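Local coordinates for protein thiamine pyrophosphokinase (Bacillus subtilis, PDB 3LM8) that catalyses the ATP-dependent pyrophosphorylation of thiamine to thiamine diphosphate, releasing AMP, and takes part in thiamine salvage, at residues A[49-54]-A[72-77]. The protein carries 1 engineered substitution. Sequence-based numbering, arbitrary orientation.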
loop_
_atom_site.group_PDB
_atom_site.type_symbol
_atom_site.label_atom_id
_atom_site.label_comp_id
_atom_site.label_asym_id
_atom_site.label_seq_id
_atom_site.Cartn_x
_atom_site.Cartn_y
_atom_site.Cartn_z
ATOM N N PHE A 49 -13.554 9.796 1.015
ATOM C CA PHE A 49 -14.300 8.886 1.878
ATOM C C PHE A 49 -14.069 9.139 3.372
ATOM O O PHE A 49 -12.970 9.508 3.797
ATOM C CB PHE A 49 -13.931 7.438 1.558
ATOM C CG PHE A 49 -14.235 7.027 0.153
ATOM C CD1 PHE A 49 -13.528 7.565 -0.914
ATOM C CD2 PHE A 49 -15.215 6.069 -0.106
ATOM C CE1 PHE A 49 -13.787 7.153 -2.223
ATOM C CE2 PHE A 49 -15.485 5.646 -1.420
ATOM C CZ PHE A 49 -14.770 6.189 -2.474
ATOM N N GLY A 50 -15.111 8.922 4.167
ATOM C CA GLY A 50 -15.001 9.126 5.601
ATOM C C GLY A 50 -15.851 10.287 6.067
ATOM O O GLY A 50 -16.644 10.835 5.301
ATOM N N ASP A 51 -15.700 10.655 7.331
ATOM C CA ASP A 51 -16.453 11.773 7.884
ATOM C C ASP A 51 -15.475 12.856 8.301
ATOM O O ASP A 51 -14.271 12.743 8.056
ATOM C CB ASP A 51 -17.271 11.328 9.097
ATOM C CG ASP A 51 -16.424 10.649 10.145
ATOM O OD1 ASP A 51 -15.415 11.253 10.564
ATOM O OD2 ASP A 51 -16.764 9.515 10.550
ATOM N N PHE A 52 -15.980 13.891 8.950
ATOM C CA PHE A 52 -15.121 14.982 9.364
ATOM C C PHE A 52 -14.831 15.036 10.852
ATOM O O PHE A 52 -14.112 15.930 11.289
ATOM C CB PHE A 52 -15.730 16.327 8.936
ATOM C CG PHE A 52 -15.862 16.492 7.442
ATOM C CD1 PHE A 52 -16.897 15.875 6.745
ATOM C CD2 PHE A 52 -14.920 17.227 6.726
ATOM C CE1 PHE A 52 -16.985 15.985 5.355
ATOM C CE2 PHE A 52 -14.999 17.340 5.340
ATOM C CZ PHE A 52 -16.031 16.719 4.653
ATOM N N ASP A 53 -15.354 14.103 11.645
ATOM C CA ASP A 53 -15.106 14.207 13.081
ATOM C C ASP A 53 -13.639 14.184 13.451
ATOM O O ASP A 53 -13.282 14.414 14.606
ATOM C CB ASP A 53 -15.910 13.168 13.913
ATOM C CG ASP A 53 -15.811 11.740 13.385
ATOM O OD1 ASP A 53 -14.688 11.243 13.163
ATOM O OD2 ASP A 53 -16.875 11.101 13.218
ATOM N N SER A 54 -12.781 13.946 12.466
ATOM C CA SER A 54 -11.344 13.928 12.725
ATOM C C SER A 54 -10.651 15.172 12.147
ATOM O O SER A 54 -9.542 15.518 12.561
ATOM C CB SER A 54 -10.713 12.658 12.152
ATOM O OG SER A 54 -9.418 12.451 12.695
ATOM N N VAL A 72 -18.204 13.463 -0.717
ATOM C CA VAL A 72 -17.635 12.665 0.364
ATOM C C VAL A 72 -18.546 11.500 0.736
ATOM O O VAL A 72 -19.670 11.718 1.193
ATOM C CB VAL A 72 -17.426 13.526 1.621
ATOM C CG1 VAL A 72 -16.760 12.700 2.707
ATOM C CG2 VAL A 72 -16.605 14.755 1.277
ATOM N N TYR A 73 -18.062 10.272 0.544
ATOM C CA TYR A 73 -18.840 9.078 0.874
ATOM C C TYR A 73 -18.611 8.695 2.328
ATOM O O TYR A 73 -17.478 8.501 2.748
ATOM C CB TYR A 73 -18.442 7.896 -0.006
ATOM C CG TYR A 73 -18.724 8.069 -1.477
ATOM C CD1 TYR A 73 -18.026 9.011 -2.232
ATOM C CD2 TYR A 73 -19.675 7.279 -2.121
ATOM C CE1 TYR A 73 -18.261 9.166 -3.591
ATOM C CE2 TYR A 73 -19.921 7.428 -3.488
ATOM C CZ TYR A 73 -19.209 8.377 -4.215
ATOM O OH TYR A 73 -19.452 8.564 -5.558
ATOM N N GLN A 74 -19.686 8.560 3.096
ATOM C CA GLN A 74 -19.531 8.221 4.500
ATOM C C GLN A 74 -19.478 6.722 4.723
ATOM O O GLN A 74 -19.989 5.944 3.913
ATOM C CB GLN A 74 -20.670 8.832 5.315
ATOM C CG GLN A 74 -20.198 9.630 6.526
ATOM C CD GLN A 74 -19.489 8.773 7.574
ATOM O OE1 GLN A 74 -18.402 8.224 7.334
ATOM N NE2 GLN A 74 -20.106 8.657 8.749
ATOM N N ALA A 75 -18.848 6.329 5.827
ATOM C CA ALA A 75 -18.707 4.924 6.193
ATOM C C ALA A 75 -19.884 4.456 7.049
ATOM O O ALA A 75 -20.755 5.253 7.399
ATOM C CB ALA A 75 -17.400 4.719 6.952
ATOM N N GLU A 76 -19.897 3.166 7.390
ATOM C CA GLU A 76 -20.971 2.589 8.202
ATOM C C GLU A 76 -20.485 2.075 9.563
ATOM O O GLU A 76 -21.081 1.155 10.122
ATOM C CB GLU A 76 -21.654 1.431 7.457
ATOM C CG GLU A 76 -21.606 1.516 5.938
ATOM C CD GLU A 76 -22.144 2.823 5.400
ATOM O OE1 GLU A 76 -23.340 3.112 5.623
ATOM O OE2 GLU A 76 -21.368 3.563 4.755
ATOM N N LYS A 77 -19.406 2.663 10.081
ATOM C CA LYS A 77 -18.826 2.289 11.380
ATOM C C LYS A 77 -18.443 0.814 11.492
ATOM O O LYS A 77 -17.814 0.409 12.473
ATOM C CB LYS A 77 -19.790 2.616 12.532
ATOM C CG LYS A 77 -20.672 1.432 12.950
ATOM C CD LYS A 77 -21.635 1.759 14.085
ATOM C CE LYS A 77 -22.541 0.560 14.381
ATOM N NZ LYS A 77 -23.626 0.868 15.356
#
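The Phe49 ring lies beside that of Tyr73 and overlaps it only marginally: the planes are 17° apart and the centroids 5.0 Å, with Tyr73 CD1 over one face of the phenylalanine, offset toward its rim. By these measures the near-parallel rings are slid apart rather than properly stacked. As parallel bridge partners both side chains leave the same face of the sheet, and with CG anti to the carbonyl carbon in each, they run side by side in the same direction. Their closest side-chain approach, Phe49 CD2 to Tyr73 CB at 3.7 Å, is at the base of the tyrosine.

Beneath the rings the backbones are in parallel register, Phe49 opposite Tyr73. Gly50 N donates to Tyr73 O at 2.8 Å, with an N-H...O angle of 163°, and Phe49 CA adds a CA-H...O contact to that same oxygen, so one carbonyl receives both. Gly50 has a positive phi, and with its backbone angles a side chain would press on the preceding carbonyl oxygen.

Side chains take up the rest of the contact, in part against the backbone. Gln74, bent at chi2, brings its amide CD to 3.7 Å from Asp51 CB, the carboxylate and amide planes standing 72° apart. Val72 splits its methyls: CG1 lies against Gly50 O, while CG2 meets Phe52 CZ tip to tip at 3.9 Å.

The side chain of Asp51 lies about 4 Å from a bound magnesium ion, placing this corner of the catalytic domain beside a metal site. Strand 71-73 is the outermost strand at this end of the mixed sheet, next to 47-49; Phe49 packs against Leu84, Ala85 and edge-to-face with Trp88 of helix 81-92, while Phe52 makes a cation-pi contact with Arg60 of helix 57-66, the helix of the beta-alpha-beta crossover joining the two strands.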